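Local coordinates for BpsB (PgaB), Poly-beta-1,6-N-acetyl-D-glucosamine N-deacetylase (PDB 5BU6), which removes acetyl groups from the N-acetylglucosamine units of poly-beta-1,6-N-acetyl-D-glucosamine, acting as a metal-dependent family 4 carbohydrate esterase required for biofilm formation in Bordetella bronchiseptica, at residues 81-86 and 152-157; 108-113 and 204-209; 135-140 and 208-213; 218-223 and 227-232. The protein carries 5 engineered substitutions. All coordinates share one frame; numbering follows the deposited sequence.

Contact 1: residues 81-86 and 152-157; sequences TFDDGY and ASHSHN. With NI (nickel (II) ion), chain C.
D84 and H154 come together just beyond the ends of two parallel-sheet strands, their CA atoms 6.9 Å apart, where both segments have left the sheet for loops. What joins them is a nickel ion. D84 OD1 binds it at 2.1 Å and H154 NE2 at 2.2 Å, and H159 completes the protein part of the site, the Asp-His-His metal triad of family 4 carbohydrate esterases. D84 starts out pointing away from 152-157; with CG anti to the carbonyl carbon (chi1 -73°), the carboxylate swings back and brings OD1 to the nickel. OD1 lies at the imidazole edge, in its plane, 2.9 Å from H154 CD2, with carboxylate and ring 26° from coplanar. OD2 accepts from a water that is itself a nickel ligand: OD1 binds directly and OD2 only by way of that water. D83 adds a different contact: its CB sits over one face of the H154 ring, 3.8 Å from the centroid, a CH-pi approach, while D83 OD2 accepts at 2.7 Å from the other metal-bound water. D83 is, however, poorly ordered. The other ring nitrogen, H154 ND1, is hydrogen-bonded to V219 O of strand 217-219, which helps fix the ring's rotation. Strand 104-108 lies between strands 77-83 and 149-153 in the sheet, and its A107 touches the H154 side chain.

Contact 2: residues 108-113 and 204-209; sequences VVTSWT and AHLIRH. Engineered in segment 204-209: H205 (natural residue Asp), H209 (natural residue Glu). With SCN (thiocyanate ion), chain H.
Helix 189-211 packs here against the short helix 110-113, which follows strand 104-108 of the deacetylase-domain sheet, with T110 meeting L206 and I207. The closest CA pair, T110 and L206, is 7.0 Å apart, and no hydrogen bond crosses the gap. T110 divides its two branches between the two partners. Its hydroxyl OG1 stands 3.8 Å from L206 CD1, whereas CG2 lies 3.8 Å from I207 CG1, the T110 and I207 side chains meeting at about a right angle. This division follows from chi1 of 56°, which sets OG1 between the backbone N and carbonyl carbon and CG2 anti to the latter. V108 CB is a looser apolar neighbour of I207 CD1 at 4.4 Å. Away from this interface, the engineered H205 donates from NE2 to the nitrogen of a thiocyanate ion, probably from the crystallisation liquor (2.8 Å, N-H...N 161°), the acceptor lying in the ring plane. The ion's carbon is centred over one face of the engineered H209, 3.9 Å above it. Across the segments, then, the chemistry is purely van der Waals: T110 OG1 is hydrogen-bonded to H156 ND1, in the loop after strand 149-153, so its polar partner lies outside this interface.

Contact 3: residues 135-140 and 208-213; sequences MTWAQL and RHHTGV. Engineered in segment 208-213: H209 (natural residue Glu). With NI (nickel (II) ion), chain E.
A face-to-face stack of W137 on H210 joins the first turn of helix 137-145 to the C-terminal end of helix 189-211. Along the first segment, T136 is the N-cap and forms a capping box with Q139: Q139 N donates to T136 OG1, and T136 N returns a bond to Q139 OE1 from 45° above the amide carbonyl plane. The five-membered ring of W137 lies over the H210 imidazole, centroids 3.7 Å apart and planes at 6°. H210 CB also rests over the indole, 3.4 Å from W137 CD2, so backbone-proximal carbon and ring share one indole face. The indole N-H is engaged by D114. Next along the helix, L140 makes a marginal contact, its CB 4.3 Å from T211 CG2; that methyl approaches W137 CE3 more closely, at 3.7 Å. T211 OG1 accepts from V213 N, an ST turn where the helix ends, and is also hydrogen-bonded to I207 O; G212 leaves the helix with positive phi. The engineered H209 lies on the imidazole face opposite W137. Two grips fix the rotation of H210: ND1 is bonded to L206 O, and NE2 binds, at 2.2 Å, a nickel ion distinct from the one at D84 and H154.

Contact 4: residues 218-223 and 227-232; sequences IVWPYG and RDTDQV
W220 reaches from the loop after strand 217-219 to T229 and D230 in the first turn of helix 227-235, its backbone staying 9.6 Å from the helix at the nearest CA pair, W220 to T229. The indole therefore spans the gap. The van der Waals part falls on the six-membered ring: W220 CH2 lies 3.5 Å from T229 CB and 3.6 Å from T229 O. T229 OG1 sits 3.7 Å above the indole plane, displaced toward the rim, and the two side chains run past each other in opposite directions. On the other face lies I218 CG1, 3.8 Å above the plane and over its centre, an aliphatic carbon of the strand just before W220. The W220 ring also stacks with H225.

The polar part is indirect. W220 NE1 and D230 OD1 are 3.9 Å apart without a hydrogen bond, and the ring and carboxylate planes differ by 50°. A water in the indole plane bridges them, accepting from NE1 at 3.0 Å and donating to OD1 at 2.9 Å. The second carboxylate oxygen, D230 OD2, is hydrogen-bonded to Q257 NE2. With chi1 at 69°, OG1 of T229 is placed between its backbone N and carbonyl carbon, and it accepts from N226 N, a bond that ties the helix start to the preceding loop.

All this belongs to a beta-alpha-beta unit in which helix 227-235 connects strand 217-219 to the parallel strand 240-242; L200 of helix 189-211 touches both I218 and W220.

All four contacts lie within the polysaccharide deacetylase region. Contact 1, about 5 Å from the chain centre, holds the metal site at the ends of sheet strands; centre to centre, contact 2 is 9 Å from it and contacts 3 and 4 are each 13 Å away. Contacts 2 and 3, centres 8 Å apart, share helix 189-211 and residues 208-209, and lie on the same side of the chain's centre. Contact 4 follows that helix in sequence and lies about 23 Å from contact 3. Along the chain, contact 1 interleaves its segments with those of contacts 2 and 3, whereas contact 4 comes last. The metal-ligand loop touches contact 2 (H156 with T110) and contact 4 (H154 with V219 O), while G85 O meets M135 N of contact 3.

Contact 1: residues 81-86 and 152-157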
# COMPACT_ATOMS: atom_id res chain seq x y z
N THR A 81 -5.79 5.57 1.88
CA THR A 81 -5.31 4.27 1.46
C THR A 81 -5.37 3.27 2.63
O THR A 81 -5.16 3.66 3.79
CB THR A 81 -3.87 4.34 0.90
OG1 THR A 81 -2.94 4.56 1.97
CG2 THR A 81 -3.74 5.48 -0.13
N PHE A 82 -5.72 2.04 2.30
CA PHE A 82 -5.87 0.93 3.25
C PHE A 82 -5.11 -0.29 2.71
O PHE A 82 -5.56 -0.92 1.75
CB PHE A 82 -7.36 0.59 3.44
CG PHE A 82 -8.17 1.73 3.98
CD1 PHE A 82 -8.72 2.67 3.12
CD2 PHE A 82 -8.36 1.86 5.34
CE1 PHE A 82 -9.46 3.74 3.61
CE2 PHE A 82 -9.10 2.92 5.86
CZ PHE A 82 -9.65 3.87 4.98
N ASP A 83 -3.96 -0.61 3.29
CA ASP A 83 -3.16 -1.72 2.74
C ASP A 83 -3.26 -2.99 3.58
O ASP A 83 -3.72 -2.94 4.72
CB ASP A 83 -1.68 -1.32 2.60
CG ASP A 83 -1.45 0.18 2.68
OD1 ASP A 83 -2.08 0.93 1.90
OD2 ASP A 83 -0.63 0.61 3.52
N ASP A 84 -2.86 -4.11 2.97
CA ASP A 84 -2.60 -5.42 3.59
C ASP A 84 -3.76 -6.38 3.36
O ASP A 84 -3.58 -7.59 3.44
CB ASP A 84 -2.30 -5.34 5.09
CG ASP A 84 -0.93 -4.77 5.40
OD1 ASP A 84 -0.25 -4.29 4.48
OD2 ASP A 84 -0.53 -4.80 6.58
N GLY A 85 -4.94 -5.85 3.06
CA GLY A 85 -6.04 -6.68 2.60
C GLY A 85 -6.67 -7.57 3.67
O GLY A 85 -7.24 -8.62 3.36
N TYR A 86 -6.59 -7.15 4.93
CA TYR A 86 -7.28 -7.88 5.99
C TYR A 86 -8.81 -7.83 5.82
O TYR A 86 -9.33 -6.95 5.13
CB TYR A 86 -6.87 -7.35 7.35
CG TYR A 86 -5.51 -7.86 7.81
CD1 TYR A 86 -5.38 -9.11 8.42
CD2 TYR A 86 -4.36 -7.10 7.65
CE1 TYR A 86 -4.14 -9.57 8.84
CE2 TYR A 86 -3.13 -7.55 8.07
CZ TYR A 86 -3.02 -8.78 8.66
OH TYR A 86 -1.78 -9.24 9.08
N ALA A 152 -4.54 -1.64 -5.75
CA ALA A 152 -3.12 -1.44 -5.99
C ALA A 152 -2.37 -2.68 -5.55
O ALA A 152 -2.89 -3.48 -4.78
CB ALA A 152 -2.62 -0.21 -5.22
N SER A 153 -1.14 -2.83 -6.02
CA SER A 153 -0.25 -3.87 -5.51
C SER A 153 0.39 -3.41 -4.20
O SER A 153 0.87 -2.28 -4.10
CB SER A 153 0.83 -4.20 -6.53
OG SER A 153 1.77 -5.14 -6.04
N HIS A 154 0.40 -4.31 -3.22
CA HIS A 154 1.25 -4.16 -2.03
C HIS A 154 2.38 -5.18 -2.10
O HIS A 154 2.88 -5.64 -1.08
CB HIS A 154 0.43 -4.34 -0.74
CG HIS A 154 0.98 -3.62 0.44
ND1 HIS A 154 1.93 -2.62 0.33
CD2 HIS A 154 0.73 -3.76 1.77
CE1 HIS A 154 2.25 -2.18 1.54
NE2 HIS A 154 1.52 -2.84 2.43
N SER A 155 2.77 -5.50 -3.34
CA SER A 155 3.74 -6.55 -3.75
C SER A 155 3.08 -7.93 -3.73
O SER A 155 1.96 -8.08 -3.26
CB SER A 155 5.01 -6.57 -2.88
OG SER A 155 4.81 -7.29 -1.67
N HIS A 156 3.76 -8.92 -4.29
CA HIS A 156 3.34 -10.31 -4.16
C HIS A 156 3.87 -10.86 -2.85
O HIS A 156 3.12 -11.20 -1.96
CB HIS A 156 3.83 -11.17 -5.35
CG HIS A 156 3.40 -12.60 -5.28
ND1 HIS A 156 2.08 -12.99 -5.24
CD2 HIS A 156 4.13 -13.75 -5.25
CE1 HIS A 156 2.01 -14.31 -5.19
NE2 HIS A 156 3.24 -14.79 -5.18
N ASN A 157 5.19 -10.92 -2.72
CA ASN A 157 5.81 -11.45 -1.52
C ASN A 157 6.98 -10.60 -1.05
O ASN A 157 8.03 -11.10 -0.71
CB ASN A 157 6.26 -12.89 -1.77
CG ASN A 157 6.62 -13.63 -0.51
OD1 ASN A 157 6.18 -13.27 0.60
ND2 ASN A 157 7.44 -14.67 -0.65
NI NI C . 1.53 -3.18 4.60
O HOH W 1 0.25 -1.52 4.94
O HOH W 2 1.43 -3.30 6.76

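Contact 2: residues 108-113 and 204-209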
# COMPACT_ATOMS: atom_id res chain seq x y z
N VAL A 108 -3.10 -4.70 -2.08
CA VAL A 108 -3.21 -6.13 -1.82
C VAL A 108 -1.85 -6.81 -1.80
O VAL A 108 -1.09 -6.63 -2.73
CB VAL A 108 -4.08 -6.78 -2.94
CG1 VAL A 108 -4.09 -8.28 -2.83
CG2 VAL A 108 -5.49 -6.18 -2.92
N VAL A 109 -1.51 -7.56 -0.75
CA VAL A 109 -0.31 -8.41 -0.80
C VAL A 109 -0.76 -9.73 -1.41
O VAL A 109 -1.47 -10.50 -0.76
CB VAL A 109 0.32 -8.66 0.57
CG1 VAL A 109 1.59 -9.50 0.40
CG2 VAL A 109 0.62 -7.34 1.29
N THR A 110 -0.41 -9.99 -2.66
CA THR A 110 -1.14 -11.04 -3.36
C THR A 110 -0.73 -12.45 -2.91
O THR A 110 -1.49 -13.39 -3.08
CB THR A 110 -1.01 -10.90 -4.89
OG1 THR A 110 0.36 -10.89 -5.29
CG2 THR A 110 -1.67 -9.60 -5.35
N SER A 111 0.44 -12.62 -2.31
CA SER A 111 0.77 -13.95 -1.81
C SER A 111 -0.06 -14.30 -0.56
O SER A 111 -0.16 -15.46 -0.18
CB SER A 111 2.27 -14.10 -1.52
OG SER A 111 2.64 -13.39 -0.36
N TRP A 112 -0.64 -13.28 0.08
CA TRP A 112 -1.50 -13.46 1.23
C TRP A 112 -2.93 -13.74 0.80
O TRP A 112 -3.54 -14.72 1.18
CB TRP A 112 -1.47 -12.21 2.13
CG TRP A 112 -0.15 -11.93 2.76
CD1 TRP A 112 0.97 -12.70 2.70
CD2 TRP A 112 0.20 -10.79 3.57
NE1 TRP A 112 1.99 -12.11 3.41
CE2 TRP A 112 1.54 -10.95 3.96
CE3 TRP A 112 -0.50 -9.66 3.98
CZ2 TRP A 112 2.20 -10.02 4.75
CZ3 TRP A 112 0.16 -8.73 4.79
CH2 TRP A 112 1.50 -8.92 5.16
N THR A 113 -3.47 -12.82 -0.00
CA THR A 113 -4.80 -12.96 -0.59
C THR A 113 -4.90 -14.24 -1.42
O THR A 113 -5.92 -14.94 -1.37
CB THR A 113 -5.11 -11.72 -1.47
OG1 THR A 113 -5.02 -10.56 -0.64
CG2 THR A 113 -6.53 -11.80 -2.12
N ALA A 204 0.41 -8.03 -10.22
CA ALA A 204 -0.50 -7.41 -11.20
C ALA A 204 -1.30 -8.47 -11.99
O ALA A 204 -2.50 -8.31 -12.23
CB ALA A 204 0.28 -6.51 -12.16
N HIS A 205 -0.65 -9.56 -12.36
CA HIS A 205 -1.39 -10.62 -13.04
C HIS A 205 -2.46 -11.24 -12.13
O HIS A 205 -3.60 -11.45 -12.57
CB HIS A 205 -0.44 -11.69 -13.55
CG HIS A 205 -1.12 -13.01 -13.79
ND1 HIS A 205 -1.84 -13.28 -14.93
CD2 HIS A 205 -1.22 -14.11 -13.01
CE1 HIS A 205 -2.34 -14.49 -14.85
NE2 HIS A 205 -1.98 -15.02 -13.70
N LEU A 206 -2.12 -11.53 -10.88
CA LEU A 206 -3.09 -12.15 -9.99
C LEU A 206 -4.30 -11.24 -9.78
O LEU A 206 -5.44 -11.72 -9.79
CB LEU A 206 -2.45 -12.49 -8.63
CG LEU A 206 -1.52 -13.70 -8.71
CD1 LEU A 206 -0.78 -13.87 -7.39
CD2 LEU A 206 -2.29 -14.98 -9.08
N ILE A 207 -4.06 -9.94 -9.61
CA ILE A 207 -5.16 -9.01 -9.41
C ILE A 207 -6.05 -8.92 -10.64
O ILE A 207 -7.28 -9.04 -10.53
CB ILE A 207 -4.63 -7.60 -9.02
CG1 ILE A 207 -4.02 -7.65 -7.61
CG2 ILE A 207 -5.75 -6.58 -9.07
CD1 ILE A 207 -3.21 -6.40 -7.24
N ARG A 208 -5.45 -8.77 -11.82
CA ARG A 208 -6.26 -8.80 -13.03
C ARG A 208 -7.02 -10.11 -13.23
O ARG A 208 -8.18 -10.09 -13.61
CB ARG A 208 -5.41 -8.52 -14.27
CG ARG A 208 -6.28 -8.29 -15.50
CD ARG A 208 -5.49 -7.98 -16.74
NE ARG A 208 -6.40 -7.61 -17.81
CZ ARG A 208 -6.06 -7.54 -19.10
NH1 ARG A 208 -6.97 -7.18 -20.00
NH2 ARG A 208 -4.82 -7.81 -19.48
N HIS A 209 -6.36 -11.25 -12.99
CA HIS A 209 -7.01 -12.53 -13.22
C HIS A 209 -8.27 -12.69 -12.36
O HIS A 209 -9.31 -13.15 -12.85
CB HIS A 209 -6.04 -13.69 -12.94
CG HIS A 209 -6.65 -15.05 -13.14
ND1 HIS A 209 -7.25 -15.75 -12.12
CD2 HIS A 209 -6.75 -15.83 -14.24
CE1 HIS A 209 -7.70 -16.90 -12.58
NE2 HIS A 209 -7.41 -16.97 -13.87
S SCN H . -4.96 -18.83 -11.30
C SCN H . -3.82 -18.00 -12.43
N SCN H . -3.12 -17.48 -13.14

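Contact 3: residues 135-140 and 208-213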
# COMPACT_ATOMS: atom_id res chain seq x y z
N MET A 135 -9.39 -10.65 3.28
CA MET A 135 -10.44 -10.51 2.28
C MET A 135 -10.30 -11.52 1.16
O MET A 135 -9.19 -11.85 0.73
CB MET A 135 -10.41 -9.11 1.65
CG MET A 135 -11.06 -8.04 2.42
SD MET A 135 -11.01 -6.53 1.42
CE MET A 135 -9.25 -6.23 1.35
N THR A 136 -11.43 -11.99 0.67
CA THR A 136 -11.40 -12.89 -0.48
C THR A 136 -11.29 -12.11 -1.78
O THR A 136 -11.49 -10.89 -1.81
CB THR A 136 -12.63 -13.79 -0.51
OG1 THR A 136 -13.80 -13.01 -0.77
CG2 THR A 136 -12.77 -14.53 0.83
N TRP A 137 -10.94 -12.81 -2.84
CA TRP A 137 -10.87 -12.18 -4.15
C TRP A 137 -12.23 -11.64 -4.55
O TRP A 137 -12.32 -10.58 -5.17
CB TRP A 137 -10.36 -13.16 -5.20
CG TRP A 137 -8.86 -13.36 -5.26
CD1 TRP A 137 -8.18 -14.54 -5.11
CD2 TRP A 137 -7.86 -12.36 -5.49
NE1 TRP A 137 -6.83 -14.33 -5.25
CE2 TRP A 137 -6.61 -13.00 -5.50
CE3 TRP A 137 -7.91 -10.97 -5.73
CZ2 TRP A 137 -5.41 -12.32 -5.72
CZ3 TRP A 137 -6.72 -10.29 -5.95
CH2 TRP A 137 -5.49 -10.97 -5.94
N ALA A 138 -13.28 -12.39 -4.23
CA ALA A 138 -14.64 -11.97 -4.57
C ALA A 138 -14.99 -10.66 -3.88
O ALA A 138 -15.59 -9.76 -4.48
CB ALA A 138 -15.63 -13.03 -4.17
N GLN A 139 -14.59 -10.55 -2.62
CA GLN A 139 -14.78 -9.30 -1.87
C GLN A 139 -13.99 -8.13 -2.50
O GLN A 139 -14.53 -7.03 -2.66
CB GLN A 139 -14.38 -9.50 -0.40
CG GLN A 139 -15.43 -10.29 0.39
CD GLN A 139 -14.91 -10.83 1.71
OE1 GLN A 139 -13.73 -10.74 2.01
NE2 GLN A 139 -15.81 -11.40 2.49
N LEU A 140 -12.74 -8.36 -2.88
CA LEU A 140 -11.97 -7.31 -3.55
C LEU A 140 -12.59 -6.87 -4.87
O LEU A 140 -12.61 -5.67 -5.19
CB LEU A 140 -10.53 -7.76 -3.81
CG LEU A 140 -9.64 -7.76 -2.56
CD1 LEU A 140 -8.44 -8.64 -2.81
CD2 LEU A 140 -9.20 -6.35 -2.21
N ARG A 208 -5.45 -8.77 -11.82
CA ARG A 208 -6.26 -8.80 -13.03
C ARG A 208 -7.02 -10.11 -13.23
O ARG A 208 -8.18 -10.09 -13.61
CB ARG A 208 -5.41 -8.52 -14.27
CG ARG A 208 -6.28 -8.29 -15.50
CD ARG A 208 -5.49 -7.98 -16.74
NE ARG A 208 -6.40 -7.61 -17.81
CZ ARG A 208 -6.06 -7.54 -19.10
NH1 ARG A 208 -6.97 -7.18 -20.00
NH2 ARG A 208 -4.82 -7.81 -19.48
N HIS A 209 -6.36 -11.25 -12.99
CA HIS A 209 -7.01 -12.53 -13.22
C HIS A 209 -8.27 -12.69 -12.36
O HIS A 209 -9.31 -13.15 -12.85
CB HIS A 209 -6.04 -13.69 -12.94
CG HIS A 209 -6.65 -15.05 -13.14
ND1 HIS A 209 -7.25 -15.75 -12.12
CD2 HIS A 209 -6.75 -15.83 -14.24
CE1 HIS A 209 -7.70 -16.90 -12.58
NE2 HIS A 209 -7.41 -16.97 -13.87
N HIS A 210 -8.16 -12.31 -11.09
CA HIS A 210 -9.24 -12.52 -10.11
C HIS A 210 -10.25 -11.40 -9.95
O HIS A 210 -11.36 -11.65 -9.46
CB HIS A 210 -8.63 -12.78 -8.73
CG HIS A 210 -7.86 -14.05 -8.66
ND1 HIS A 210 -6.50 -14.11 -8.91
CD2 HIS A 210 -8.25 -15.32 -8.40
CE1 HIS A 210 -6.09 -15.35 -8.78
NE2 HIS A 210 -7.13 -16.11 -8.50
N THR A 211 -9.90 -10.18 -10.34
CA THR A 211 -10.82 -9.05 -10.16
C THR A 211 -11.18 -8.35 -11.47
O THR A 211 -12.18 -7.64 -11.53
CB THR A 211 -10.27 -7.96 -9.21
OG1 THR A 211 -9.26 -7.21 -9.88
CG2 THR A 211 -9.70 -8.56 -7.93
N GLY A 212 -10.37 -8.54 -12.51
CA GLY A 212 -10.62 -7.88 -13.79
C GLY A 212 -9.94 -6.53 -13.89
O GLY A 212 -9.96 -5.89 -14.94
N VAL A 213 -9.31 -6.13 -12.79
CA VAL A 213 -8.67 -4.83 -12.66
C VAL A 213 -7.22 -4.82 -13.15
O VAL A 213 -6.43 -5.66 -12.74
CB VAL A 213 -8.70 -4.37 -11.19
CG1 VAL A 213 -7.82 -3.15 -10.98
CG2 VAL A 213 -10.14 -4.12 -10.76
NI NI E . -7.31 -18.26 -8.16

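Contact 4: residues 218-223 and 227-232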
# COMPACT_ATOMS: atom_id res chain seq x y z
N ILE A 218 1.86 0.86 -7.13
CA ILE A 218 2.46 0.00 -6.11
C ILE A 218 2.62 0.78 -4.83
O ILE A 218 3.12 1.92 -4.82
CB ILE A 218 3.85 -0.55 -6.55
CG1 ILE A 218 4.59 -1.18 -5.38
CG2 ILE A 218 4.73 0.56 -7.12
CD1 ILE A 218 4.07 -2.52 -5.00
N VAL A 219 2.15 0.19 -3.73
CA VAL A 219 2.40 0.74 -2.41
C VAL A 219 3.51 -0.09 -1.81
O VAL A 219 3.30 -1.26 -1.51
CB VAL A 219 1.16 0.66 -1.48
CG1 VAL A 219 1.51 1.26 -0.07
CG2 VAL A 219 -0.03 1.40 -2.09
N TRP A 220 4.68 0.50 -1.65
CA TRP A 220 5.85 -0.24 -1.22
C TRP A 220 5.72 -0.64 0.25
O TRP A 220 5.57 0.22 1.09
CB TRP A 220 7.11 0.61 -1.44
CG TRP A 220 7.41 0.91 -2.92
CD1 TRP A 220 7.26 2.12 -3.58
CD2 TRP A 220 7.92 -0.00 -3.88
NE1 TRP A 220 7.63 1.99 -4.90
CE2 TRP A 220 8.05 0.70 -5.11
CE3 TRP A 220 8.28 -1.37 -3.83
CZ2 TRP A 220 8.52 0.09 -6.27
CZ3 TRP A 220 8.76 -1.97 -4.99
CH2 TRP A 220 8.86 -1.24 -6.20
N PRO A 221 5.81 -1.95 0.56
CA PRO A 221 5.86 -2.35 1.97
C PRO A 221 6.96 -1.63 2.72
O PRO A 221 8.07 -1.49 2.19
CB PRO A 221 6.14 -3.85 1.90
CG PRO A 221 5.47 -4.28 0.61
CD PRO A 221 5.75 -3.11 -0.34
N TYR A 222 6.64 -1.17 3.93
CA TYR A 222 7.58 -0.51 4.81
C TYR A 222 8.18 0.75 4.16
O TYR A 222 9.17 1.26 4.65
CB TYR A 222 8.70 -1.47 5.21
CG TYR A 222 8.20 -2.85 5.58
CD1 TYR A 222 7.46 -3.06 6.73
CD2 TYR A 222 8.48 -3.95 4.77
CE1 TYR A 222 6.99 -4.32 7.07
CE2 TYR A 222 8.03 -5.22 5.10
CZ TYR A 222 7.29 -5.39 6.25
OH TYR A 222 6.83 -6.64 6.59
N GLY A 223 7.56 1.24 3.09
CA GLY A 223 8.10 2.37 2.35
C GLY A 223 9.46 2.09 1.71
O GLY A 223 10.20 3.02 1.38
N ARG A 227 16.29 3.20 -6.43
CA ARG A 227 16.43 3.44 -7.86
C ARG A 227 16.09 2.19 -8.67
O ARG A 227 15.36 2.27 -9.67
CB ARG A 227 17.87 3.88 -8.17
CG ARG A 227 17.96 5.09 -9.07
CD ARG A 227 17.49 4.74 -10.46
NE ARG A 227 17.57 5.88 -11.37
CZ ARG A 227 17.35 5.80 -12.68
NH1 ARG A 227 17.04 4.64 -13.23
NH2 ARG A 227 17.45 6.89 -13.43
N ASP A 228 16.61 1.05 -8.25
CA ASP A 228 16.40 -0.20 -8.97
C ASP A 228 14.94 -0.65 -8.94
O ASP A 228 14.40 -1.09 -9.96
CB ASP A 228 17.30 -1.30 -8.41
CG ASP A 228 18.78 -1.06 -8.70
OD1 ASP A 228 19.11 -0.59 -9.82
OD2 ASP A 228 19.61 -1.33 -7.81
N THR A 229 14.28 -0.54 -7.79
CA THR A 229 12.90 -0.98 -7.72
C THR A 229 11.98 -0.04 -8.49
O THR A 229 10.98 -0.49 -9.05
CB THR A 229 12.39 -1.11 -6.26
OG1 THR A 229 12.28 0.18 -5.66
CG2 THR A 229 13.33 -1.96 -5.44
N ASP A 230 12.30 1.25 -8.53
CA ASP A 230 11.45 2.19 -9.26
C ASP A 230 11.56 1.93 -10.76
O ASP A 230 10.57 2.00 -11.49
CB ASP A 230 11.83 3.63 -8.93
CG ASP A 230 11.51 3.99 -7.47
OD1 ASP A 230 10.72 3.25 -6.85
OD2 ASP A 230 12.05 4.98 -6.95
N GLN A 231 12.76 1.59 -11.21
CA GLN A 231 12.98 1.31 -12.63
C GLN A 231 12.25 0.04 -13.05
O GLN A 231 11.64 -0.03 -14.10
CB GLN A 231 14.48 1.18 -12.90
CG GLN A 231 14.81 0.98 -14.35
CD GLN A 231 16.29 0.70 -14.55
OE1 GLN A 231 17.12 1.13 -13.75
NE2 GLN A 231 16.61 -0.04 -15.61
N VAL A 232 12.32 -0.96 -12.19
CA VAL A 232 11.67 -2.23 -12.44
C VAL A 232 10.14 -2.10 -12.39
O VAL A 232 9.44 -2.70 -13.19
CB VAL A 232 12.17 -3.28 -11.41
CG1 VAL A 232 11.14 -4.31 -11.17
CG2 VAL A 232 13.48 -3.89 -11.86
O HOH W 3 7.92 3.93 -7.15